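PDB 7K4O: carboxylic ester hydrolase from Aspergillus niger, which probably hydrolyses ester bonds of tannins, releasing gallic acid, as a secreted serine esterase of the tannase family. Local coordinates for residues Glu406-Ala418 / Phe477-Val489. Residues are numbered along the deposited sequence; the frame is centred on the assembly and turned at random.
Sequences EAGGKVIHFHGDA and FPQTNMAVMIDWV. With MAN (alpha-D-mannopyranose), chain B; NAG (2-acetamido-2-deoxy-beta-D-glucopyranose), chain C; FWN (2-[2-(2-ethoxyethoxy)ethoxy]ethanol), chain S.
K410, I412 and F414 pack against N481, M485, W488 and the P478 turn: a helix laid on a sheet, buried in what is evidently an alpha/beta-hydrolase fold. Strand 410-416 runs between strands 205-209 and 455-460, and the helix beginning at N481 runs back along it, nearly antiparallel at 154°, with the axes 9.7 Å apart.

At the N-terminal end of the strand, the bent K410 chain lies along one face of the W488 indole. Its CB sits over the six-membered ring, 3.9 Å from the centroid, while CE reaches NE1 of W488 at 3.5 Å. The ammonium stands high above the ring and off its centre, NZ 5.1 Å from the centroid of the five-membered ring, so any cation-pi attraction is at most weak; in the conformer described, one of two modelled, NZ also makes a weak hydrogen bond to G408 O. Meanwhile V411 O meets the rim of the same indole in its plane, 3.6 Å from CZ3 of W488.

In the middle, M485 carries CG opposite the backbone N (chi1 -177°) and then folds at chi2 and chi3, which brings CE to 3.7 Å from I412 CG1. I412 CD1 continues to V484 CG1, and L498 of strand 498-502 touches both residues.

Further along, P478 CG rests over one face of the F414 ring, 3.8 Å from CD2 of F414. ND2 of N481 comes obliquely to the same ring, 3.4 Å from F414 CE1, the amide plane turned 58° from the ring's.

No hydrogen bond joins the two segments. Cohesion here comes from CH-pi and aliphatic contacts, and the lysine contributes chiefly through its methylenes.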
loop_
_atom_site.group_PDB
_atom_site.type_symbol
_atom_site.label_atom_id
_atom_site.label_comp_id
_atom_site.label_asym_id
_atom_site.label_seq_id
_atom_site.Cartn_x
_atom_site.Cartn_y
_atom_site.Cartn_z
ATOM N N GLU A 406 18.763 -5.642 13.005
ATOM C CA GLU A 406 19.876 -6.464 13.534
ATOM C C GLU A 406 20.051 -7.758 12.732
ATOM O O GLU A 406 21.206 -8.228 12.712
ATOM C CB GLU A 406 19.687 -6.805 15.003
ATOM C CG GLU A 406 19.996 -5.612 15.879
ATOM C CD GLU A 406 19.916 -5.902 17.386
ATOM O OE1 GLU A 406 19.304 -6.917 17.791
ATOM O OE2 GLU A 406 20.418 -5.063 18.140
ATOM N N ALA A 407 19.010 -8.252 12.068
ATOM C CA ALA A 407 19.105 -9.452 11.194
ATOM C C ALA A 407 19.681 -9.047 9.826
ATOM O O ALA A 407 19.984 -9.946 9.021
ATOM C CB ALA A 407 17.744 -10.085 11.018
ATOM N N GLY A 408 19.845 -7.756 9.548
ATOM C CA GLY A 408 20.377 -7.249 8.275
ATOM C C GLY A 408 19.315 -7.072 7.214
ATOM O O GLY A 408 19.675 -6.852 6.045
ATOM N N GLY A 409 18.035 -7.012 7.607
ATOM C CA GLY A 409 16.957 -6.791 6.643
ATOM C C GLY A 409 16.968 -5.412 6.014
ATOM O O GLY A 409 17.467 -4.405 6.580
ATOM N N LYS A 410 16.394 -5.359 4.825
ATOM C CA LYS A 410 16.288 -4.147 3.979
ATOM C C LYS A 410 14.831 -3.888 3.592
ATOM O O LYS A 410 14.079 -4.846 3.340
ATOM C CB LYS A 410 17.113 -4.317 2.703
ATOM C CG LYS A 410 18.584 -4.620 2.918
ATOM C CD LYS A 410 19.317 -3.565 3.670
ATOM C CE LYS A 410 20.818 -3.617 3.426
ATOM N NZ LYS A 410 21.439 -4.794 4.078
ATOM N N VAL A 411 14.466 -2.605 3.486
ATOM C CA VAL A 411 13.138 -2.196 2.997
ATOM C C VAL A 411 13.291 -1.175 1.880
ATOM O O VAL A 411 14.032 -0.184 2.067
ATOM C CB VAL A 411 12.268 -1.627 4.136
ATOM C CG1 VAL A 411 10.942 -1.103 3.621
ATOM C CG2 VAL A 411 12.065 -2.656 5.244
ATOM N N ILE A 412 12.525 -1.357 0.831
ATOM C CA ILE A 412 12.223 -0.333 -0.212
ATOM C C ILE A 412 10.737 -0.003 -0.053
ATOM O O ILE A 412 9.899 -0.895 -0.197
ATOM C CB ILE A 412 12.539 -0.822 -1.643
ATOM C CG1 ILE A 412 14.032 -1.018 -1.834
ATOM C CG2 ILE A 412 11.932 0.128 -2.653
ATOM C CD1 ILE A 412 14.390 -1.700 -3.120
ATOM N N HIS A 413 10.461 1.230 0.309
ATOM C CA HIS A 413 9.099 1.747 0.538
ATOM C C HIS A 413 8.846 2.851 -0.493
ATOM O O HIS A 413 9.669 3.773 -0.600
ATOM C CB HIS A 413 9.061 2.235 1.975
ATOM C CG HIS A 413 7.789 2.809 2.490
ATOM N ND1 HIS A 413 7.702 3.235 3.791
ATOM C CD2 HIS A 413 6.599 3.076 1.911
ATOM C CE1 HIS A 413 6.479 3.734 3.996
ATOM N NE2 HIS A 413 5.781 3.655 2.880
ATOM N N PHE A 414 7.730 2.783 -1.179
ATOM C CA PHE A 414 7.392 3.830 -2.179
ATOM C C PHE A 414 5.943 4.253 -2.029
ATOM O O PHE A 414 5.107 3.523 -1.497
ATOM C CB PHE A 414 7.699 3.371 -3.606
ATOM C CG PHE A 414 6.878 2.221 -4.090
ATOM C CD1 PHE A 414 7.238 0.916 -3.765
ATOM C CD2 PHE A 414 5.764 2.435 -4.890
ATOM C CE1 PHE A 414 6.433 -0.134 -4.156
ATOM C CE2 PHE A 414 4.984 1.380 -5.294
ATOM C CZ PHE A 414 5.342 0.092 -4.952
ATOM N N HIS A 415 5.633 5.447 -2.538
ATOM C CA HIS A 415 4.282 6.019 -2.419
ATOM C C HIS A 415 4.042 7.037 -3.545
ATOM O O HIS A 415 4.895 7.926 -3.714
ATOM C CB HIS A 415 4.127 6.627 -1.020
ATOM C CG HIS A 415 2.719 6.767 -0.578
ATOM N ND1 HIS A 415 2.339 6.457 0.726
ATOM C CD2 HIS A 415 1.594 7.203 -1.220
ATOM C CE1 HIS A 415 1.041 6.676 0.847
ATOM N NE2 HIS A 415 0.542 7.122 -0.323
ATOM N N GLY A 416 2.927 6.956 -4.238
ATOM C CA GLY A 416 2.599 7.950 -5.272
ATOM C C GLY A 416 2.372 9.336 -4.704
ATOM O O GLY A 416 1.677 9.480 -3.695
ATOM N N ASP A 417 2.896 10.374 -5.361
ATOM C CA ASP A 417 2.730 11.786 -4.933
ATOM C C ASP A 417 1.266 12.205 -5.082
ATOM O O ASP A 417 0.890 13.141 -4.349
ATOM C CB ASP A 417 3.630 12.723 -5.775
ATOM C CG ASP A 417 4.941 12.988 -5.079
ATOM O OD1 ASP A 417 4.911 13.734 -4.100
ATOM O OD2 ASP A 417 5.991 12.464 -5.549
ATOM N N ALA A 418 0.504 11.582 -5.966
ATOM C CA ALA A 418 -0.899 11.987 -6.237
ATOM C C ALA A 418 -1.858 10.881 -5.765
ATOM O O ALA A 418 -2.944 10.649 -6.361
ATOM C CB ALA A 418 -1.080 12.360 -7.697
ATOM N N PHE A 477 7.160 5.125 -12.876
ATOM C CA PHE A 477 6.613 4.157 -11.904
ATOM C C PHE A 477 7.692 3.131 -11.648
ATOM O O PHE A 477 8.356 2.716 -12.596
ATOM C CB PHE A 477 5.344 3.505 -12.428
ATOM C CG PHE A 477 4.529 2.868 -11.336
ATOM C CD1 PHE A 477 3.706 3.633 -10.517
ATOM C CD2 PHE A 477 4.634 1.511 -11.112
ATOM C CE1 PHE A 477 3.023 3.030 -9.465
ATOM C CE2 PHE A 477 3.938 0.913 -10.074
ATOM C CZ PHE A 477 3.142 1.677 -9.251
ATOM N N PRO A 478 7.897 2.695 -10.381
ATOM C CA PRO A 478 8.961 1.721 -10.091
ATOM C C PRO A 478 8.488 0.318 -10.443
ATOM O O PRO A 478 7.825 -0.353 -9.672
ATOM C CB PRO A 478 9.247 1.959 -8.611
ATOM C CG PRO A 478 7.868 2.358 -8.050
ATOM C CD PRO A 478 7.215 3.180 -9.164
ATOM N N GLN A 479 8.825 -0.135 -11.646
ATOM C CA GLN A 479 8.380 -1.423 -12.191
ATOM C C GLN A 479 9.411 -2.523 -11.920
ATOM O O GLN A 479 9.129 -3.683 -12.186
ATOM C CB GLN A 479 8.122 -1.267 -13.693
ATOM C CG GLN A 479 7.518 -2.507 -14.353
ATOM C CD GLN A 479 7.223 -2.260 -15.841
ATOM O OE1 GLN A 479 8.098 -1.754 -16.560
ATOM N NE2 GLN A 479 6.061 -2.699 -16.306
ATOM N N THR A 480 10.546 -2.199 -11.350
ATOM C CA THR A 480 11.686 -3.143 -11.275
ATOM C C THR A 480 12.128 -3.331 -9.816
ATOM O O THR A 480 13.310 -3.508 -9.536
ATOM C CB THR A 480 12.799 -2.647 -12.222
ATOM O OG1 THR A 480 13.190 -1.311 -11.887
ATOM C CG2 THR A 480 12.390 -2.817 -13.678
ATOM N N ASN A 481 11.194 -3.268 -8.855
ATOM C CA ASN A 481 11.615 -3.299 -7.447
ATOM C C ASN A 481 12.192 -4.655 -7.052
ATOM O O ASN A 481 13.062 -4.654 -6.162
ATOM C CB ASN A 481 10.493 -2.892 -6.512
ATOM C CG ASN A 481 10.172 -1.421 -6.624
ATOM O OD1 ASN A 481 10.998 -0.610 -7.085
ATOM N ND2 ASN A 481 9.004 -1.037 -6.106
ATOM N N MET A 482 11.729 -5.760 -7.606
ATOM C CA MET A 482 12.268 -7.082 -7.208
ATOM C C MET A 482 13.734 -7.187 -7.664
ATOM O O MET A 482 14.628 -7.558 -6.859
ATOM C CB MET A 482 11.439 -8.210 -7.789
ATOM C CG MET A 482 11.850 -9.552 -7.296
ATOM S SD MET A 482 11.593 -9.754 -5.474
ATOM C CE MET A 482 11.940 -11.520 -5.447
ATOM N N ALA A 483 14.018 -6.747 -8.889
ATOM C CA ALA A 483 15.419 -6.770 -9.370
ATOM C C ALA A 483 16.283 -5.848 -8.500
ATOM O O ALA A 483 17.430 -6.230 -8.171
ATOM C CB ALA A 483 15.501 -6.380 -10.851
ATOM N N VAL A 484 15.786 -4.662 -8.135
ATOM C CA VAL A 484 16.582 -3.702 -7.333
ATOM C C VAL A 484 16.847 -4.298 -5.951
ATOM O O VAL A 484 17.976 -4.157 -5.408
ATOM C CB VAL A 484 15.892 -2.324 -7.300
ATOM C CG1 VAL A 484 16.507 -1.395 -6.260
ATOM C CG2 VAL A 484 15.919 -1.711 -8.689
ATOM N N MET A 485 15.809 -4.886 -5.340
ATOM C CA MET A 485 15.935 -5.488 -3.982
ATOM C C MET A 485 16.911 -6.665 -4.034
ATOM O O MET A 485 17.758 -6.764 -3.145
ATOM C CB MET A 485 14.559 -5.903 -3.451
ATOM C CG MET A 485 14.638 -6.448 -2.063
ATOM S SD MET A 485 15.364 -5.388 -0.816
ATOM C CE MET A 485 13.907 -4.422 -0.363
ATOM N N ILE A 486 16.792 -7.527 -5.024
ATOM C CA ILE A 486 17.765 -8.641 -5.171
ATOM C C ILE A 486 19.174 -8.063 -5.263
ATOM O O ILE A 486 20.100 -8.612 -4.616
ATOM C CB ILE A 486 17.415 -9.504 -6.380
ATOM C CG1 ILE A 486 16.176 -10.354 -6.105
ATOM C CG2 ILE A 486 18.609 -10.371 -6.759
ATOM C CD1 ILE A 486 15.552 -10.892 -7.331
ATOM N N ASP A 487 19.360 -7.066 -6.102
ATOM C CA ASP A 487 20.711 -6.478 -6.262
ATOM C C ASP A 487 21.238 -5.924 -4.929
ATOM O O ASP A 487 22.440 -6.056 -4.613
ATOM C CB ASP A 487 20.639 -5.402 -7.315
ATOM C CG ASP A 487 21.781 -5.437 -8.317
ATOM O OD1 ASP A 487 22.560 -6.411 -8.317
ATOM O OD2 ASP A 487 21.868 -4.447 -9.067
ATOM N N TRP A 488 20.378 -5.302 -4.138
ATOM C CA TRP A 488 20.748 -4.744 -2.832
ATOM C C TRP A 488 21.114 -5.889 -1.894
ATOM O O TRP A 488 22.225 -5.911 -1.315
ATOM C CB TRP A 488 19.617 -3.887 -2.309
ATOM C CG TRP A 488 19.974 -3.041 -1.136
ATOM C CD1 TRP A 488 21.213 -2.770 -0.624
ATOM C CD2 TRP A 488 19.043 -2.241 -0.374
ATOM N NE1 TRP A 488 21.115 -1.868 0.398
ATOM C CE2 TRP A 488 19.802 -1.515 0.561
ATOM C CE3 TRP A 488 17.664 -2.058 -0.425
ATOM C CZ2 TRP A 488 19.217 -0.608 1.453
ATOM C CZ3 TRP A 488 17.081 -1.172 0.465
ATOM C CH2 TRP A 488 17.852 -0.473 1.393
ATOM N N VAL A 489 20.197 -6.808 -1.679
ATOM C CA VAL A 489 20.355 -7.872 -0.665
ATOM C C VAL A 489 21.459 -8.865 -1.068
ATOM O O VAL A 489 22.291 -9.213 -0.209
ATOM C CB VAL A 489 18.999 -8.586 -0.458
ATOM C CG1 VAL A 489 19.214 -9.846 0.349
ATOM C CG2 VAL A 489 17.995 -7.669 0.217
HETATM C C1 MAN B . 10.632 -3.752 -21.876
HETATM C C2 MAN B . 9.921 -4.546 -20.741
HETATM C C3 MAN B . 8.832 -3.636 -20.178
HETATM C C4 MAN B . 9.403 -2.353 -19.578
HETATM C C5 MAN B . 10.304 -1.672 -20.626
HETATM C C6 MAN B . 11.202 -0.604 -20.086
HETATM O O2 MAN B . 10.847 -4.868 -19.695
HETATM O O3 MAN B . 8.134 -4.476 -19.266
HETATM O O4 MAN B . 8.330 -1.474 -19.231
HETATM O O5 MAN B . 11.213 -2.593 -21.270
HETATM O O6 MAN B . 11.929 0.119 -21.212
HETATM C C1 NAG C . 15.698 -0.006 -14.622
HETATM C C2 NAG C . 16.138 -1.420 -14.860
HETATM C C3 NAG C . 16.539 -1.579 -16.334
HETATM C C4 NAG C . 15.384 -1.141 -17.233
HETATM C C5 NAG C . 15.005 0.284 -16.852
HETATM C C6 NAG C . 13.813 0.826 -17.645
HETATM C C7 NAG C . 17.111 -2.645 -13.050
HETATM C C8 NAG C . 18.175 -3.004 -12.119
HETATM N N2 NAG C . 17.236 -1.716 -14.005
HETATM O O3 NAG C . 16.820 -2.965 -16.585
HETATM O O4 NAG C . 15.903 -1.170 -18.592
HETATM O O5 NAG C . 14.633 0.296 -15.471
HETATM O O6 NAG C . 13.478 2.109 -17.207
HETATM O O7 NAG C . 16.119 -3.288 -12.910
HETATM O O4 FWN S . 18.518 -11.373 -11.164
HETATM C C5 FWN S . 18.035 -10.094 -10.924
HETATM C C6 FWN S . 18.937 -9.189 -10.167
HETATM O O7 FWN S . 19.091 -7.880 -10.518
HETATM C C8 FWN S . 20.032 -7.557 -11.465
HETATM C C9 FWN S . 19.812 -6.310 -12.239
HETATM O O10 FWN S . 19.155 -6.404 -13.456
HETATM C C11 FWN S . 19.515 -5.553 -14.486
HETATM C C12 FWN S . 18.687 -5.596 -15.709
HETATM O O13 FWN S . 18.553 -6.842 -16.294
HETATM C C14 FWN S . 17.608 -6.999 -17.293
HETATM C C1 FWN S . 17.264 -8.362 -17.800
#